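ThiJ/PfpI family protein (Francisella tularensis subsp. novicida, PDB 4P5P) probably acts as a glyoxalase III-type enzyme of the DJ-1/PfpI superfamily and is regarded as a cysteine protease-like virulence factor. Local coordinates at residues M1-V13 with N39-P53. Sequence-based numbering, arbitrary orientation.
Sequences MKNVLMVTTSHDV and NINIDIVSIMGGEIP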
loop_
_atom_site.group_PDB
_atom_site.type_symbol
_atom_site.label_atom_id
_atom_site.label_comp_id
_atom_site.label_asym_id
_atom_site.label_seq_id
_atom_site.Cartn_x
_atom_site.Cartn_y
_atom_site.Cartn_z
ATOM N N MET A 1 -10.553 11.291 -17.919
ATOM C CA MET A 1 -10.399 9.913 -17.367
ATOM C C MET A 1 -9.123 9.837 -16.542
ATOM O O MET A 1 -8.046 10.148 -17.042
ATOM C CB MET A 1 -10.366 8.888 -18.501
ATOM C CG MET A 1 -10.319 7.432 -18.046
ATOM S SD MET A 1 -11.852 6.852 -17.285
ATOM C CE MET A 1 -12.759 6.250 -18.706
ATOM N N LYS A 2 -9.248 9.439 -15.281
ATOM C CA LYS A 2 -8.089 9.232 -14.418
ATOM C C LYS A 2 -7.774 7.741 -14.393
ATOM O O LYS A 2 -8.664 6.915 -14.526
ATOM C CB LYS A 2 -8.354 9.735 -13.000
ATOM C CG LYS A 2 -8.593 11.235 -12.871
ATOM C CD LYS A 2 -7.297 12.015 -13.034
ATOM C CE LYS A 2 -7.560 13.517 -12.950
ATOM N NZ LYS A 2 -6.341 14.296 -13.301
ATOM N N ASN A 3 -6.505 7.407 -14.236
ATOM C CA ASN A 3 -6.085 6.014 -14.182
ATOM C C ASN A 3 -5.193 5.781 -12.974
ATOM O O ASN A 3 -4.155 6.427 -12.822
ATOM C CB ASN A 3 -5.372 5.614 -15.469
ATOM C CG ASN A 3 -6.333 5.407 -16.615
ATOM O OD1 ASN A 3 -6.991 4.370 -16.710
ATOM N ND2 ASN A 3 -6.425 6.399 -17.492
ATOM N N VAL A 4 -5.619 4.860 -12.109
ATOM C CA VAL A 4 -4.961 4.597 -10.837
ATOM C C VAL A 4 -4.421 3.175 -10.799
ATOM O O VAL A 4 -5.125 2.236 -11.161
ATOM C CB VAL A 4 -5.949 4.795 -9.663
ATOM C CG1 VAL A 4 -5.298 4.467 -8.321
ATOM C CG2 VAL A 4 -6.519 6.220 -9.674
ATOM N N LEU A 5 -3.171 3.028 -10.370
ATOM C CA LEU A 5 -2.541 1.716 -10.207
ATOM C C LEU A 5 -2.489 1.337 -8.729
ATOM O O LEU A 5 -1.896 2.050 -7.931
ATOM C CB LEU A 5 -1.134 1.716 -10.806
ATOM C CG LEU A 5 -0.432 0.356 -10.791
ATOM C CD1 LEU A 5 -1.121 -0.597 -11.734
ATOM C CD2 LEU A 5 1.016 0.525 -11.137
ATOM N N MET A 6 -3.096 0.215 -8.375
ATOM C CA MET A 6 -3.041 -0.308 -7.019
ATOM C C MET A 6 -2.126 -1.526 -7.031
ATOM O O MET A 6 -2.218 -2.371 -7.932
ATOM C CB MET A 6 -4.439 -0.665 -6.502
ATOM C CG MET A 6 -5.350 0.545 -6.341
ATOM S SD MET A 6 -6.865 0.166 -5.439
ATOM C CE MET A 6 -6.238 -0.066 -3.783
ATOM N N VAL A 7 -1.244 -1.588 -6.035
ATOM C CA VAL A 7 -0.189 -2.582 -5.939
ATOM C C VAL A 7 -0.278 -3.382 -4.643
ATOM O O VAL A 7 -0.352 -2.817 -3.553
ATOM C CB VAL A 7 1.207 -1.907 -5.997
ATOM C CG1 VAL A 7 2.323 -2.935 -5.948
ATOM C CG2 VAL A 7 1.347 -1.066 -7.251
ATOM N N THR A 8 -0.227 -4.709 -4.764
ATOM C CA THR A 8 -0.249 -5.596 -3.609
ATOM C C THR A 8 1.030 -6.388 -3.480
ATOM O O THR A 8 1.767 -6.579 -4.457
ATOM C CB THR A 8 -1.376 -6.633 -3.661
ATOM O OG1 THR A 8 -1.007 -7.683 -4.568
ATOM C CG2 THR A 8 -2.695 -6.007 -4.087
ATOM N N THR A 9 1.272 -6.852 -2.262
ATOM C CA THR A 9 2.295 -7.842 -1.999
ATOM C C THR A 9 2.010 -9.167 -2.717
ATOM O O THR A 9 0.865 -9.452 -3.073
ATOM C CB THR A 9 2.408 -8.100 -0.472
ATOM O OG1 THR A 9 3.532 -8.932 -0.193
ATOM C CG2 THR A 9 1.150 -8.764 0.053
ATOM N N SER A 10 3.077 -9.957 -2.897
ATOM C CA SER A 10 3.001 -11.343 -3.369
ATOM C C SER A 10 3.543 -12.324 -2.322
ATOM O O SER A 10 3.584 -13.542 -2.552
ATOM C CB SER A 10 3.781 -11.496 -4.681
ATOM O OG SER A 10 3.105 -10.840 -5.743
ATOM N N HIS A 11 3.983 -11.783 -1.185
ATOM C CA HIS A 11 4.650 -12.576 -0.155
ATOM C C HIS A 11 3.680 -13.196 0.840
ATOM O O HIS A 11 2.935 -12.477 1.505
ATOM C CB HIS A 11 5.652 -11.721 0.598
ATOM C CG HIS A 11 6.597 -12.518 1.437
ATOM N ND1 HIS A 11 7.768 -13.048 0.941
ATOM C CD2 HIS A 11 6.532 -12.897 2.735
ATOM C CE1 HIS A 11 8.388 -13.706 1.904
ATOM N NE2 HIS A 11 7.652 -13.642 2.999
ATOM N N ASP A 12 3.695 -14.523 0.957
ATOM C CA ASP A 12 2.625 -15.218 1.676
ATOM C C ASP A 12 3.018 -15.908 2.976
ATOM O O ASP A 12 2.178 -16.563 3.578
ATOM C CB ASP A 12 1.954 -16.262 0.760
ATOM C CG ASP A 12 2.882 -17.409 0.361
ATOM O OD1 ASP A 12 4.106 -17.299 0.512
ATOM O OD2 ASP A 12 2.381 -18.426 -0.161
ATOM N N VAL A 13 4.256 -15.750 3.439
ATOM C CA VAL A 13 4.676 -16.386 4.690
ATOM C C VAL A 13 5.253 -15.362 5.652
ATOM O O VAL A 13 6.035 -14.492 5.271
ATOM C CB VAL A 13 5.725 -17.493 4.459
ATOM C CG1 VAL A 13 6.211 -18.079 5.791
ATOM C CG2 VAL A 13 5.151 -18.585 3.587
ATOM N N ASN A 39 -15.374 7.935 -14.337
ATOM C CA ASN A 39 -14.260 8.751 -14.805
ATOM C C ASN A 39 -12.919 8.418 -14.141
ATOM O O ASN A 39 -11.918 9.084 -14.398
ATOM C CB ASN A 39 -14.591 10.223 -14.603
ATOM C CG ASN A 39 -15.689 10.695 -15.540
ATOM O OD1 ASN A 39 -15.688 10.368 -16.732
ATOM N ND2 ASN A 39 -16.648 11.439 -15.002
ATOM N N ILE A 40 -12.903 7.383 -13.310
ATOM C CA ILE A 40 -11.665 6.921 -12.681
ATOM C C ILE A 40 -11.546 5.408 -12.793
ATOM O O ILE A 40 -12.337 4.659 -12.215
ATOM C CB ILE A 40 -11.565 7.297 -11.184
ATOM C CG1 ILE A 40 -11.695 8.803 -10.973
ATOM C CG2 ILE A 40 -10.226 6.843 -10.614
ATOM C CD1 ILE A 40 -11.833 9.202 -9.521
ATOM N N ASN A 41 -10.536 4.989 -13.538
ATOM C CA ASN A 41 -10.245 3.580 -13.747
ATOM C C ASN A 41 -9.181 3.117 -12.766
ATOM O O ASN A 41 -8.251 3.856 -12.479
ATOM C CB ASN A 41 -9.789 3.356 -15.195
ATOM C CG ASN A 41 -9.312 1.946 -15.453
ATOM O OD1 ASN A 41 -10.122 1.027 -15.588
ATOM N ND2 ASN A 41 -7.991 1.765 -15.550
ATOM N N ILE A 42 -9.330 1.901 -12.248
ATOM C CA ILE A 42 -8.327 1.327 -11.368
ATOM C C ILE A 42 -7.849 0.001 -11.925
ATOM O O ILE A 42 -8.657 -0.896 -12.197
ATOM C CB ILE A 42 -8.861 1.096 -9.945
ATOM C CG1 ILE A 42 -9.386 2.406 -9.363
ATOM C CG2 ILE A 42 -7.744 0.520 -9.055
ATOM C CD1 ILE A 42 -10.026 2.257 -7.994
ATOM N N ASP A 43 -6.534 -0.123 -12.057
ATOM C CA ASP A 43 -5.890 -1.384 -12.410
ATOM C C ASP A 43 -5.142 -1.899 -11.195
ATOM O O ASP A 43 -4.610 -1.122 -10.426
ATOM C CB ASP A 43 -4.935 -1.210 -13.589
ATOM C CG ASP A 43 -5.648 -0.820 -14.870
ATOM O OD1 ASP A 43 -6.843 -1.140 -15.031
ATOM O OD2 ASP A 43 -4.997 -0.214 -15.743
ATOM N N ILE A 44 -5.127 -3.211 -11.030
ATOM C CA ILE A 44 -4.497 -3.861 -9.892
ATOM C C ILE A 44 -3.362 -4.758 -10.361
ATOM O O ILE A 44 -3.522 -5.501 -11.332
ATOM C CB ILE A 44 -5.529 -4.700 -9.112
ATOM C CG1 ILE A 44 -6.637 -3.796 -8.563
ATOM C CG2 ILE A 44 -4.874 -5.479 -7.974
ATOM C CD1 ILE A 44 -7.872 -4.549 -8.089
ATOM N N VAL A 45 -2.230 -4.673 -9.674
ATOM C CA VAL A 45 -1.101 -5.568 -9.900
ATOM C C VAL A 45 -0.530 -6.048 -8.580
ATOM O O VAL A 45 -0.774 -5.452 -7.527
ATOM C CB VAL A 45 0.032 -4.900 -10.701
ATOM C CG1 VAL A 45 -0.462 -4.516 -12.084
ATOM C CG2 VAL A 45 0.598 -3.695 -9.962
ATOM N N SER A 46 0.235 -7.129 -8.641
ATOM C CA SER A 46 1.014 -7.579 -7.504
ATOM C C SER A 46 2.484 -7.549 -7.862
ATOM O O SER A 46 2.848 -7.355 -9.013
ATOM C CB SER A 46 0.607 -8.986 -7.083
ATOM O OG SER A 46 0.960 -9.949 -8.067
ATOM N N ILE A 47 3.331 -7.738 -6.875
ATOM C CA ILE A 47 4.765 -7.741 -7.125
ATOM C C ILE A 47 5.154 -8.822 -8.129
ATOM O O ILE A 47 5.864 -8.546 -9.096
ATOM C CB ILE A 47 5.536 -7.941 -5.819
ATOM C CG1 ILE A 47 5.342 -6.735 -4.892
ATOM C CG2 ILE A 47 7.027 -8.138 -6.095
ATOM C CD1 ILE A 47 5.812 -5.384 -5.458
ATOM N N MET A 48 4.691 -10.046 -7.924
ATOM C CA MET A 48 5.185 -11.172 -8.716
ATOM C C MET A 48 4.212 -11.572 -9.818
ATOM O O MET A 48 4.568 -12.312 -10.730
ATOM C CB MET A 48 5.462 -12.381 -7.820
ATOM C CG MET A 48 6.672 -12.233 -6.900
ATOM S SD MET A 48 8.259 -12.058 -7.742
ATOM C CE MET A 48 8.219 -13.444 -8.870
ATOM N N GLY A 49 2.987 -11.076 -9.747
ATOM C CA GLY A 49 1.944 -11.578 -10.626
ATOM C C GLY A 49 1.438 -12.909 -10.084
ATOM O O GLY A 49 1.969 -13.449 -9.098
ATOM N N GLY A 50 0.404 -13.450 -10.715
ATOM C CA GLY A 50 -0.163 -14.706 -10.269
ATOM C C GLY A 50 -1.064 -14.511 -9.061
ATOM O O GLY A 50 -1.698 -13.462 -8.898
ATOM N N GLU A 51 -1.101 -15.502 -8.182
ATOM C CA GLU A 51 -2.092 -15.479 -7.116
ATOM C C GLU A 51 -1.686 -14.485 -6.047
ATOM O O GLU A 51 -0.556 -14.525 -5.553
ATOM C CB GLU A 51 -2.264 -16.861 -6.505
ATOM C CG GLU A 51 -3.329 -16.917 -5.440
ATOM C CD GLU A 51 -3.657 -18.329 -5.012
ATOM O OE1 GLU A 51 -4.052 -18.502 -3.846
ATOM O OE2 GLU A 51 -3.522 -19.257 -5.836
ATOM N N ILE A 52 -2.618 -13.604 -5.696
ATOM C CA ILE A 52 -2.370 -12.608 -4.667
ATOM C C ILE A 52 -2.712 -13.233 -3.315
ATOM O O ILE A 52 -3.864 -13.574 -3.067
ATOM C CB ILE A 52 -3.196 -11.320 -4.898
ATOM C CG1 ILE A 52 -2.779 -10.658 -6.218
ATOM C CG2 ILE A 52 -2.997 -10.353 -3.726
ATOM C CD1 ILE A 52 -3.543 -9.392 -6.586
ATOM N N PRO A 53 -1.711 -13.380 -2.431
ATOM C CA PRO A 53 -1.998 -14.001 -1.138
ATOM C C PRO A 53 -2.767 -13.062 -0.214
ATOM O O PRO A 53 -2.462 -11.862 -0.155
ATOM C CB PRO A 53 -0.606 -14.306 -0.582
ATOM C CG PRO A 53 0.259 -13.254 -1.150
ATOM C CD PRO A 53 -0.300 -12.966 -2.536
HETATM O O HOH W 1 1.432 -12.886 -6.431
#
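S10 turns OG beside its own backbone N (chi1 -71°), which aims the hydroxyl at the loop after strand 40-46, where it accepts a hydrogen bond from M48 N at 2.8 Å. The same oxygen donates to a water that in turn donates to G49 O and E51 O, so the water bridges S10 to the 49-51 loop. M6 also swings CG beside its backbone N (chi1 -66°), and CG settles 3.6 Å from I42 CG2, with SD following over the same methyl. V4 CG2 meets I40 CG2 on this face, which helix 26-35 packs against through L28, Y32 and I35. On the other face V7 CG2 lies 3.8 Å from V45 CG2, and the L5 side chain crosses that of V45 at about a right angle, its CD1 4.0 Å from V45 CG2. Near the strand starts, in the modelled conformer, N41 ND2 reaches D43 OD1 from above the carboxylate plane; D43 OD2 is bonded to Y93. Backbone bonds run throughout, such as M6 N to D43 O at 2.9 Å. Beyond them P53 CB rests 3.5 Å from D12 CB. Strand 2-8, helix 26-35 and strand 40-46 thus form a parallel beta-alpha-beta unit of the flavodoxin-like fold.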